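Local coordinates for putative HAD family hydrolase (Streptomyces avermitilis, PDB 3MMZ), which probably hydrolyses phosphate esters as the HAD-type phosphatase domain of a longer protein that is thought also to make CMP-N-acylneuraminate from CTP, at residues D11-T22 with I100-N110; G109-F118 with H131-R139. All coordinates share one frame; numbering follows the deposited sequence.

Contact 1. Residues D11-T22 with I100-N110; sequences DIDAVVLDFDGT and IAPERVLYVGN. With CA (calcium ion), chain M.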
loop_
_atom_site.group_PDB
_atom_site.type_symbol
_atom_site.label_atom_id
_atom_site.label_comp_id
_atom_site.label_asym_id
_atom_site.label_seq_id
_atom_site.Cartn_x
_atom_site.Cartn_y
_atom_site.Cartn_z
ATOM N N ASP D 11 -17.187 28.021 -13.780
ATOM C CA ASP D 11 -15.843 28.593 -13.842
ATOM C C ASP D 11 -15.174 28.432 -15.197
ATOM O O ASP D 11 -14.292 29.215 -15.559
ATOM C CB ASP D 11 -14.950 27.936 -12.783
ATOM C CG ASP D 11 -15.349 28.301 -11.367
ATOM O OD1 ASP D 11 -15.689 29.472 -11.115
ATOM O OD2 ASP D 11 -15.311 27.413 -10.494
ATOM N N ILE D 12 -15.575 27.403 -15.939
ATOM C CA ILE D 12 -14.828 27.010 -17.127
ATOM C C ILE D 12 -15.689 26.822 -18.370
ATOM O O ILE D 12 -16.854 26.441 -18.276
ATOM C CB ILE D 12 -14.010 25.705 -16.882
ATOM C CG1 ILE D 12 -14.935 24.543 -16.500
ATOM C CG2 ILE D 12 -12.920 25.925 -15.801
ATOM C CD1 ILE D 12 -14.283 23.163 -16.624
ATOM N N ASP D 13 -15.082 27.063 -19.529
ATOM C CA ASP D 13 -15.724 26.803 -20.821
ATOM C C ASP D 13 -15.021 25.715 -21.626
ATOM O O ASP D 13 -15.584 25.194 -22.594
ATOM C CB ASP D 13 -15.806 28.089 -21.647
ATOM C CG ASP D 13 -16.553 29.189 -20.934
ATOM O OD1 ASP D 13 -17.586 28.905 -20.291
ATOM O OD2 ASP D 13 -16.100 30.345 -21.007
ATOM N N ALA D 14 -13.800 25.362 -21.219
ATOM C CA ALA D 14 -12.983 24.402 -21.958
ATOM C C ALA D 14 -12.190 23.485 -21.030
ATOM O O ALA D 14 -11.784 23.906 -19.948
ATOM C CB ALA D 14 -12.026 25.133 -22.872
ATOM N N VAL D 15 -11.955 22.252 -21.472
ATOM C CA VAL D 15 -11.087 21.305 -20.754
ATOM C C VAL D 15 -10.028 20.776 -21.722
ATOM O O VAL D 15 -10.348 20.083 -22.703
ATOM C CB VAL D 15 -11.879 20.118 -20.130
ATOM C CG1 VAL D 15 -10.938 19.068 -19.542
ATOM C CG2 VAL D 15 -12.833 20.612 -19.045
ATOM N N VAL D 16 -8.771 21.109 -21.443
ATOM C CA VAL D 16 -7.662 20.694 -22.286
ATOM C C VAL D 16 -6.801 19.692 -21.526
ATOM O O VAL D 16 -6.405 19.950 -20.387
ATOM C CB VAL D 16 -6.819 21.901 -22.764
ATOM C CG1 VAL D 16 -5.709 21.435 -23.711
ATOM C CG2 VAL D 16 -7.711 22.933 -23.474
ATOM N N LEU D 17 -6.530 18.555 -22.154
ATOM C CA LEU D 17 -5.826 17.455 -21.482
ATOM C C LEU D 17 -4.480 17.133 -22.124
ATOM O O LEU D 17 -4.385 16.927 -23.331
ATOM C CB LEU D 17 -6.702 16.187 -21.469
ATOM C CG LEU D 17 -8.134 16.310 -20.939
ATOM C CD1 LEU D 17 -8.921 15.038 -21.248
ATOM C CD2 LEU D 17 -8.170 16.594 -19.445
ATOM N N ASP D 18 -3.438 17.105 -21.300
ATOM C CA ASP D 18 -2.204 16.428 -21.647
ATOM C C ASP D 18 -2.493 14.918 -21.775
ATOM O O ASP D 18 -3.523 14.446 -21.291
ATOM C CB ASP D 18 -1.149 16.713 -20.578
ATOM C CG ASP D 18 0.112 15.904 -20.775
ATOM O OD1 ASP D 18 0.710 15.965 -21.871
ATOM O OD2 ASP D 18 0.495 15.188 -19.836
ATOM N N PHE D 19 -1.615 14.166 -22.440
ATOM C CA PHE D 19 -1.860 12.731 -22.638
ATOM C C PHE D 19 -0.984 11.822 -21.776
ATOM O O PHE D 19 -1.447 11.343 -20.741
ATOM C CB PHE D 19 -1.776 12.339 -24.116
ATOM C CG PHE D 19 -2.125 10.894 -24.380
ATOM C CD1 PHE D 19 -3.447 10.452 -24.287
ATOM C CD2 PHE D 19 -1.138 9.985 -24.727
ATOM C CE1 PHE D 19 -3.775 9.121 -24.541
ATOM C CE2 PHE D 19 -1.451 8.653 -24.986
ATOM C CZ PHE D 19 -2.773 8.219 -24.886
ATOM N N ASP D 20 0.269 11.590 -22.173
ATOM C CA ASP D 20 1.143 10.709 -21.378
ATOM C C ASP D 20 1.342 11.253 -19.966
ATOM O O ASP D 20 1.716 12.407 -19.789
ATOM C CB ASP D 20 2.505 10.498 -22.052
ATOM C CG ASP D 20 2.395 9.750 -23.372
ATOM O OD1 ASP D 20 2.413 8.498 -23.364
ATOM O OD2 ASP D 20 2.303 10.419 -24.422
ATOM N N GLY D 21 1.065 10.418 -18.966
ATOM C CA GLY D 21 1.305 10.796 -17.581
ATOM C C GLY D 21 0.095 11.450 -16.943
ATOM O O GLY D 21 0.041 11.603 -15.716
ATOM N N THR D 22 -0.882 11.796 -17.784
ATOM C CA THR D 22 -2.096 12.494 -17.350
ATOM C C THR D 22 -3.316 11.602 -17.566
ATOM O O THR D 22 -4.085 11.366 -16.630
ATOM C CB THR D 22 -2.235 13.870 -18.067
ATOM O OG1 THR D 22 -1.180 14.730 -17.617
ATOM C CG2 THR D 22 -3.594 14.539 -17.771
ATOM N N ILE D 100 -12.446 31.599 -26.625
ATOM C CA ILE D 100 -12.475 31.215 -25.213
ATOM C C ILE D 100 -11.378 31.936 -24.435
ATOM O O ILE D 100 -10.203 31.880 -24.805
ATOM C CB ILE D 100 -12.332 29.686 -25.028
ATOM C CG1 ILE D 100 -13.445 28.950 -25.786
ATOM C CG2 ILE D 100 -12.343 29.310 -23.529
ATOM C CD1 ILE D 100 -13.242 27.452 -25.908
ATOM N N ALA D 101 -11.786 32.606 -23.362
ATOM C CA ALA D 101 -10.876 33.314 -22.479
ATOM C C ALA D 101 -10.024 32.304 -21.698
ATOM O O ALA D 101 -10.578 31.417 -21.040
ATOM C CB ALA D 101 -11.665 34.208 -21.529
ATOM N N PRO D 102 -8.681 32.431 -21.772
ATOM C CA PRO D 102 -7.765 31.499 -21.097
ATOM C C PRO D 102 -8.055 31.365 -19.602
ATOM O O PRO D 102 -7.786 30.312 -19.010
ATOM C CB PRO D 102 -6.383 32.133 -21.315
ATOM C CG PRO D 102 -6.544 33.023 -22.487
ATOM C CD PRO D 102 -7.949 33.541 -22.411
ATOM N N GLU D 103 -8.613 32.418 -19.010
ATOM C CA GLU D 103 -9.001 32.406 -17.600
ATOM C C GLU D 103 -10.114 31.390 -17.291
ATOM O O GLU D 103 -10.333 31.032 -16.125
ATOM C CB GLU D 103 -9.378 33.813 -17.110
ATOM C CG GLU D 103 -10.352 34.581 -18.000
ATOM C CD GLU D 103 -9.668 35.555 -18.966
ATOM O OE1 GLU D 103 -8.597 35.232 -19.538
ATOM O OE2 GLU D 103 -10.227 36.656 -19.159
ATOM N N ARG D 104 -10.798 30.921 -18.337
ATOM C CA ARG D 104 -11.900 29.966 -18.185
ATOM C C ARG D 104 -11.549 28.624 -18.828
ATOM O O ARG D 104 -12.424 27.847 -19.203
ATOM C CB ARG D 104 -13.214 30.556 -18.733
ATOM C CG ARG D 104 -13.691 31.805 -17.966
ATOM C CD ARG D 104 -15.006 32.380 -18.500
ATOM N NE ARG D 104 -16.035 31.350 -18.624
ATOM C CZ ARG D 104 -16.837 30.948 -17.643
ATOM N NH1 ARG D 104 -16.761 31.493 -16.437
ATOM N NH2 ARG D 104 -17.718 29.984 -17.874
ATOM N N VAL D 105 -10.248 28.356 -18.934
ATOM C CA VAL D 105 -9.759 27.085 -19.436
ATOM C C VAL D 105 -9.185 26.258 -18.282
ATOM O O VAL D 105 -8.415 26.760 -17.440
ATOM C CB VAL D 105 -8.710 27.271 -20.565
ATOM C CG1 VAL D 105 -8.123 25.926 -21.007
ATOM C CG2 VAL D 105 -9.348 27.980 -21.768
ATOM N N LEU D 106 -9.587 24.997 -18.245
ATOM C CA LEU D 106 -9.004 24.029 -17.324
ATOM C C LEU D 106 -8.008 23.181 -18.104
ATOM O O LEU D 106 -8.361 22.539 -19.096
ATOM C CB LEU D 106 -10.108 23.169 -16.700
ATOM C CG LEU D 106 -9.734 22.280 -15.508
ATOM C CD1 LEU D 106 -10.988 21.933 -14.719
ATOM C CD2 LEU D 106 -9.051 21.015 -16.006
ATOM N N TYR D 107 -6.750 23.196 -17.676
ATOM C CA TYR D 107 -5.727 22.393 -18.326
ATOM C C TYR D 107 -5.160 21.388 -17.336
ATOM O O TYR D 107 -4.765 21.773 -16.245
ATOM C CB TYR D 107 -4.584 23.266 -18.863
ATOM C CG TYR D 107 -3.455 22.450 -19.481
ATOM C CD1 TYR D 107 -3.510 22.053 -20.818
ATOM C CD2 TYR D 107 -2.340 22.076 -18.733
ATOM C CE1 TYR D 107 -2.479 21.302 -21.399
ATOM C CE2 TYR D 107 -1.298 21.324 -19.302
ATOM C CZ TYR D 107 -1.378 20.946 -20.638
ATOM O OH TYR D 107 -0.373 20.211 -21.217
ATOM N N VAL D 108 -5.097 20.121 -17.732
ATOM C CA VAL D 108 -4.577 19.055 -16.858
ATOM C C VAL D 108 -3.231 18.563 -17.355
ATOM O O VAL D 108 -3.104 18.185 -18.523
ATOM C CB VAL D 108 -5.528 17.830 -16.809
ATOM C CG1 VAL D 108 -5.196 16.928 -15.612
ATOM C CG2 VAL D 108 -6.959 18.280 -16.733
ATOM N N GLY D 109 -2.235 18.538 -16.467
ATOM C CA GLY D 109 -0.905 18.048 -16.836
ATOM C C GLY D 109 -0.185 17.356 -15.697
ATOM O O GLY D 109 -0.742 17.202 -14.603
ATOM N N ASN D 110 1.048 16.926 -15.959
ATOM C CA ASN D 110 1.807 16.110 -15.005
ATOM C C ASN D 110 3.307 16.411 -14.945
ATOM O O ASN D 110 3.970 15.936 -14.037
ATOM C CB ASN D 110 1.650 14.620 -15.330
ATOM C CG ASN D 110 2.530 14.198 -16.486
ATOM O OD1 ASN D 110 2.363 14.689 -17.600
ATOM N ND2 ASN D 110 3.488 13.317 -16.224
HETATM CA CA CA M . 2.816 14.430 -19.879
HETATM O O HOH W 1 -12.970 30.781 -13.967
HETATM O O HOH W 2 3.315 14.130 -22.204
HETATM O O HOH W 3 4.550 12.982 -19.256
HETATM O O HOH W 4 3.577 16.650 -19.896
#
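Val16 and Leu106 lie on neighbouring parallel strands, 14-17 and 105-109, at the centre of the HAD Rossmann-like sheet. Val16 N donates to Leu106 O (2.8 Å), and Val108 N returns a bond to Val16 O. The middle is tightly packed. The Leu17 and Val108 branches run alongside each other, and the 3.4 Å between Leu17 CD2 and Val108 CG2 is a tight fit. On the other sheet face Val16 CG1 meets Tyr107 CD1 at 3.7 Å. Helix 87-98 covers that face, and helix 150-159 covers the Leu17 side. The N-terminal end is nearer solvent: Asp11, Asp13 and Arg104 are partly exposed, and polar bonds replace apolar packing. Arg104 grips Asp13 side-on in a salt bridge: NE reaches OD2 at 2.6 Å and NH2 reaches OD1 at 2.7 Å. Both oxygens lie near the guanidinium plane, which is turned 45° from the carboxylate. At the C-terminal end the two segments converge on a calcium ion, held by Asp18 OD2, Asp20 O, Asn110 OD1 and three waters. Asp18, Asp20 and Thr22 fit the HAD DxDx(T/V) motif. Asp18 CG is anti to the backbone N (chi1 173°), which brings OD2 to the calcium at 2.4 Å. Thr22 OG1 donates to the anti lone pair of Asp18 OD2.

Contact 2. Residues G109-F118 with H131-R139; sequences GNDVNDLPCF and HDVVRGAAR. With CA (calcium ion), chain F; CA (calcium ion), chain M.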
loop_
_atom_site.group_PDB
_atom_site.type_symbol
_atom_site.label_atom_id
_atom_site.label_comp_id
_atom_site.label_asym_id
_atom_site.label_seq_id
_atom_site.Cartn_x
_atom_site.Cartn_y
_atom_site.Cartn_z
ATOM N N GLY D 109 -2.235 18.538 -16.467
ATOM C CA GLY D 109 -0.905 18.048 -16.836
ATOM C C GLY D 109 -0.185 17.356 -15.697
ATOM O O GLY D 109 -0.742 17.202 -14.603
ATOM N N ASN D 110 1.048 16.926 -15.959
ATOM C CA ASN D 110 1.807 16.110 -15.005
ATOM C C ASN D 110 3.307 16.411 -14.945
ATOM O O ASN D 110 3.970 15.936 -14.037
ATOM C CB ASN D 110 1.650 14.620 -15.330
ATOM C CG ASN D 110 2.530 14.198 -16.486
ATOM O OD1 ASN D 110 2.363 14.689 -17.600
ATOM N ND2 ASN D 110 3.488 13.317 -16.224
ATOM N N ASP D 111 3.857 17.162 -15.904
ATOM C CA ASP D 111 5.325 17.302 -15.949
ATOM C C ASP D 111 5.795 18.728 -16.227
ATOM O O ASP D 111 4.993 19.592 -16.555
ATOM C CB ASP D 111 5.962 16.298 -16.929
ATOM C CG ASP D 111 7.305 15.739 -16.422
ATOM O OD1 ASP D 111 8.120 16.480 -15.825
ATOM O OD2 ASP D 111 7.567 14.538 -16.625
ATOM N N VAL D 112 7.098 18.968 -16.086
ATOM C CA VAL D 112 7.629 20.335 -16.193
ATOM C C VAL D 112 7.352 21.009 -17.541
ATOM O O VAL D 112 7.224 22.247 -17.615
ATOM C CB VAL D 112 9.132 20.407 -15.821
ATOM C CG1 VAL D 112 9.335 19.920 -14.397
ATOM C CG2 VAL D 112 9.988 19.607 -16.803
ATOM N N ASN D 113 7.213 20.211 -18.600
ATOM C CA ASN D 113 6.851 20.790 -19.893
ATOM C C ASN D 113 5.404 21.294 -19.948
ATOM O O ASN D 113 5.011 21.900 -20.939
ATOM C CB ASN D 113 7.228 19.895 -21.093
ATOM C CG ASN D 113 6.414 18.609 -21.167
ATOM O OD1 ASN D 113 5.346 18.484 -20.575
ATOM N ND2 ASN D 113 6.924 17.646 -21.925
ATOM N N ASP D 114 4.632 21.070 -18.879
ATOM C CA ASP D 114 3.273 21.622 -18.775
ATOM C C ASP D 114 3.224 22.988 -18.088
ATOM O O ASP D 114 2.184 23.668 -18.108
ATOM C CB ASP D 114 2.346 20.650 -18.032
ATOM C CG ASP D 114 2.108 19.377 -18.804
ATOM O OD1 ASP D 114 1.710 19.477 -19.978
ATOM O OD2 ASP D 114 2.336 18.281 -18.244
ATOM N N LEU D 115 4.331 23.388 -17.471
ATOM C CA LEU D 115 4.333 24.615 -16.673
ATOM C C LEU D 115 3.990 25.870 -17.482
ATOM O O LEU D 115 3.251 26.713 -16.993
ATOM C CB LEU D 115 5.642 24.787 -15.882
ATOM C CG LEU D 115 5.856 23.725 -14.784
ATOM C CD1 LEU D 115 7.287 23.839 -14.250
ATOM C CD2 LEU D 115 4.831 23.882 -13.666
ATOM N N PRO D 116 4.503 25.990 -18.724
ATOM C CA PRO D 116 4.077 27.152 -19.524
ATOM C C PRO D 116 2.569 27.159 -19.860
ATOM O O PRO D 116 1.968 28.237 -19.945
ATOM C CB PRO D 116 4.944 27.050 -20.794
ATOM C CG PRO D 116 6.156 26.287 -20.359
ATOM C CD PRO D 116 5.619 25.267 -19.359
ATOM N N CYS D 117 1.959 25.989 -20.048
ATOM C CA CYS D 117 0.502 25.926 -20.234
ATOM C C CYS D 117 -0.228 26.323 -18.954
ATOM O O CYS D 117 -1.217 27.052 -19.009
ATOM C CB CYS D 117 0.042 24.532 -20.673
ATOM S SG CYS D 117 0.511 24.143 -22.362
ATOM N N PHE D 118 0.281 25.842 -17.817
ATOM C CA PHE D 118 -0.251 26.175 -16.493
ATOM C C PHE D 118 -0.314 27.700 -16.325
ATOM O O PHE D 118 -1.331 28.227 -15.890
ATOM C CB PHE D 118 0.633 25.563 -15.383
ATOM C CG PHE D 118 0.244 24.165 -14.957
ATOM C CD1 PHE D 118 -0.419 23.295 -15.817
ATOM C CD2 PHE D 118 0.568 23.717 -13.669
ATOM C CE1 PHE D 118 -0.777 22.002 -15.393
ATOM C CE2 PHE D 118 0.231 22.438 -13.240
ATOM C CZ PHE D 118 -0.452 21.576 -14.097
ATOM N N HIS D 131 5.019 15.569 -11.359
ATOM C CA HIS D 131 6.297 16.073 -10.850
ATOM C C HIS D 131 6.050 17.067 -9.696
ATOM O O HIS D 131 5.079 17.833 -9.709
ATOM C CB HIS D 131 7.050 16.747 -12.010
ATOM C CG HIS D 131 8.439 17.207 -11.672
ATOM N ND1 HIS D 131 9.572 16.571 -12.139
ATOM C CD2 HIS D 131 8.878 18.261 -10.940
ATOM C CE1 HIS D 131 10.647 17.205 -11.703
ATOM N NE2 HIS D 131 10.252 18.236 -10.972
ATOM N N ASP D 132 6.921 17.042 -8.685
ATOM C CA ASP D 132 6.715 17.867 -7.485
ATOM C C ASP D 132 6.393 19.341 -7.752
ATOM O O ASP D 132 5.455 19.883 -7.165
ATOM C CB ASP D 132 7.912 17.748 -6.538
ATOM C CG ASP D 132 7.985 16.398 -5.869
ATOM O OD1 ASP D 132 6.950 15.701 -5.814
ATOM O OD2 ASP D 132 9.075 16.033 -5.378
ATOM N N VAL D 133 7.150 19.982 -8.645
ATOM C CA VAL D 133 6.929 21.411 -8.949
ATOM C C VAL D 133 5.585 21.663 -9.640
ATOM O O VAL D 133 4.987 22.727 -9.496
ATOM C CB VAL D 133 8.096 22.052 -9.760
ATOM C CG1 VAL D 133 9.420 21.901 -9.009
ATOM C CG2 VAL D 133 8.190 21.463 -11.152
ATOM N N VAL D 134 5.114 20.659 -10.375
ATOM C CA VAL D 134 3.846 20.740 -11.097
ATOM C C VAL D 134 2.668 20.669 -10.117
ATOM O O VAL D 134 1.701 21.417 -10.244
ATOM C CB VAL D 134 3.749 19.628 -12.179
ATOM C CG1 VAL D 134 2.405 19.680 -12.926
ATOM C CG2 VAL D 134 4.907 19.744 -13.167
ATOM N N ARG D 135 2.755 19.775 -9.133
ATOM C CA ARG D 135 1.735 19.715 -8.078
ATOM C C ARG D 135 1.598 21.059 -7.382
ATOM O O ARG D 135 0.484 21.549 -7.168
ATOM C CB ARG D 135 2.083 18.638 -7.053
ATOM C CG ARG D 135 1.821 17.235 -7.518
ATOM C CD ARG D 135 2.707 16.265 -6.764
ATOM N NE ARG D 135 2.296 15.955 -5.396
ATOM C CZ ARG D 135 3.022 16.205 -4.300
ATOM N NH1 ARG D 135 4.209 16.817 -4.391
ATOM N NH2 ARG D 135 2.564 15.835 -3.098
ATOM N N GLY D 136 2.732 21.681 -7.072
ATOM C CA GLY D 136 2.722 23.014 -6.449
ATOM C C GLY D 136 2.096 24.085 -7.336
ATOM O O GLY D 136 1.241 24.851 -6.891
ATOM N N ALA D 137 2.524 24.124 -8.598
ATOM C CA ALA D 137 2.104 25.146 -9.564
ATOM C C ALA D 137 0.616 25.125 -9.893
ATOM O O ALA D 137 0.043 26.145 -10.263
ATOM C CB ALA D 137 2.917 25.002 -10.852
ATOM N N ALA D 138 0.003 23.953 -9.778
ATOM C CA ALA D 138 -1.415 23.783 -10.055
ATOM C C ALA D 138 -2.316 24.594 -9.123
ATOM O O ALA D 138 -1.943 24.935 -7.989
ATOM C CB ALA D 138 -1.779 22.309 -9.978
ATOM N N ARG D 139 -3.509 24.887 -9.613
ATOM C CA ARG D 139 -4.543 25.520 -8.803
ATOM C C ARG D 139 -5.347 24.457 -8.043
ATOM O O ARG D 139 -5.911 24.727 -6.978
ATOM C CB ARG D 139 -5.439 26.369 -9.703
ATOM C CG ARG D 139 -6.482 27.195 -8.981
ATOM C CD ARG D 139 -7.152 28.168 -9.939
ATOM N NE ARG D 139 -8.222 28.922 -9.290
ATOM C CZ ARG D 139 -8.893 29.925 -9.866
ATOM N NH1 ARG D 139 -8.613 30.306 -11.108
ATOM N NH2 ARG D 139 -9.851 30.548 -9.199
HETATM CA CA CA F . -0.911 25.461 -6.004
HETATM CA CA CA M . 2.816 14.430 -19.879
HETATM O O HOH W 3 4.550 12.982 -19.256
HETATM O O HOH W 5 -0.851 23.173 -5.537
HETATM O O HOH W 6 -2.381 27.509 -6.016
HETATM O O HOH W 7 0.219 27.598 -6.789
HETATM O O HOH W 2 3.315 14.130 -22.204
#
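His131 has CG anti to the backbone N (chi1 -175°), and Val112 with chi1 -59° swings CG1 over the His131 ring. The result is a CH-pi contact: CG1 lies 3.8 Å from the ring centroid, 5° off the normal. His131 is the N-cap residue of helix 132-137, and its N donates to Asn110 O at 2.9 Å. With an alanine here, Val112 CG1 would probably lose the ring face it packs on, and a gap would open beside it. Val134 buries the most surface in this contact. Its CG2 presses on the backbone of Asp111, 3.3 Å from C, and its CG1 meets Phe118 CE2 at 3.5 Å. Leu115 CD2 touches Ala137 CB at 3.6 Å, and Ala137 CB also lies at the edge of the Phe118 ring. Asp114 OD2 accepts from both Asn110 N and Asp111 N, which fixes the turn after strand 105-109. Gly136 O and Ala138 O bind a second calcium ion, at 2.4 and 2.3 Å, together with the same two oxygens of a neighbouring subunit. Helix 115-120 thus packs on helix 132-137, both against strand 123-126, where Phe118 touches Pro124 and both Val134 and Ala138 touch Ala126.

Contact 1 is the buried heart of the domain, joining two strands of the central sheet. Contact 2 lies farther out, is only partly buried, and joins the turn and short helix after strand 105-109 to the short helix after strand 123-126. They share Gly109 and the calcium ligand Asn110. Backbone bonds and branched aliphatic groups dominate contact 1, with a salt bridge at one end and a calcium site at the other. In contact 2 a single backbone bond crosses between the segments, and methyl and ring packing does the rest. Tyr107 connects the two, its OH probably hydrogen-bonded to Asp114 OD1 and its ring packed on Phe118. The calcium at Gly136 and Ala138 joins two subunits.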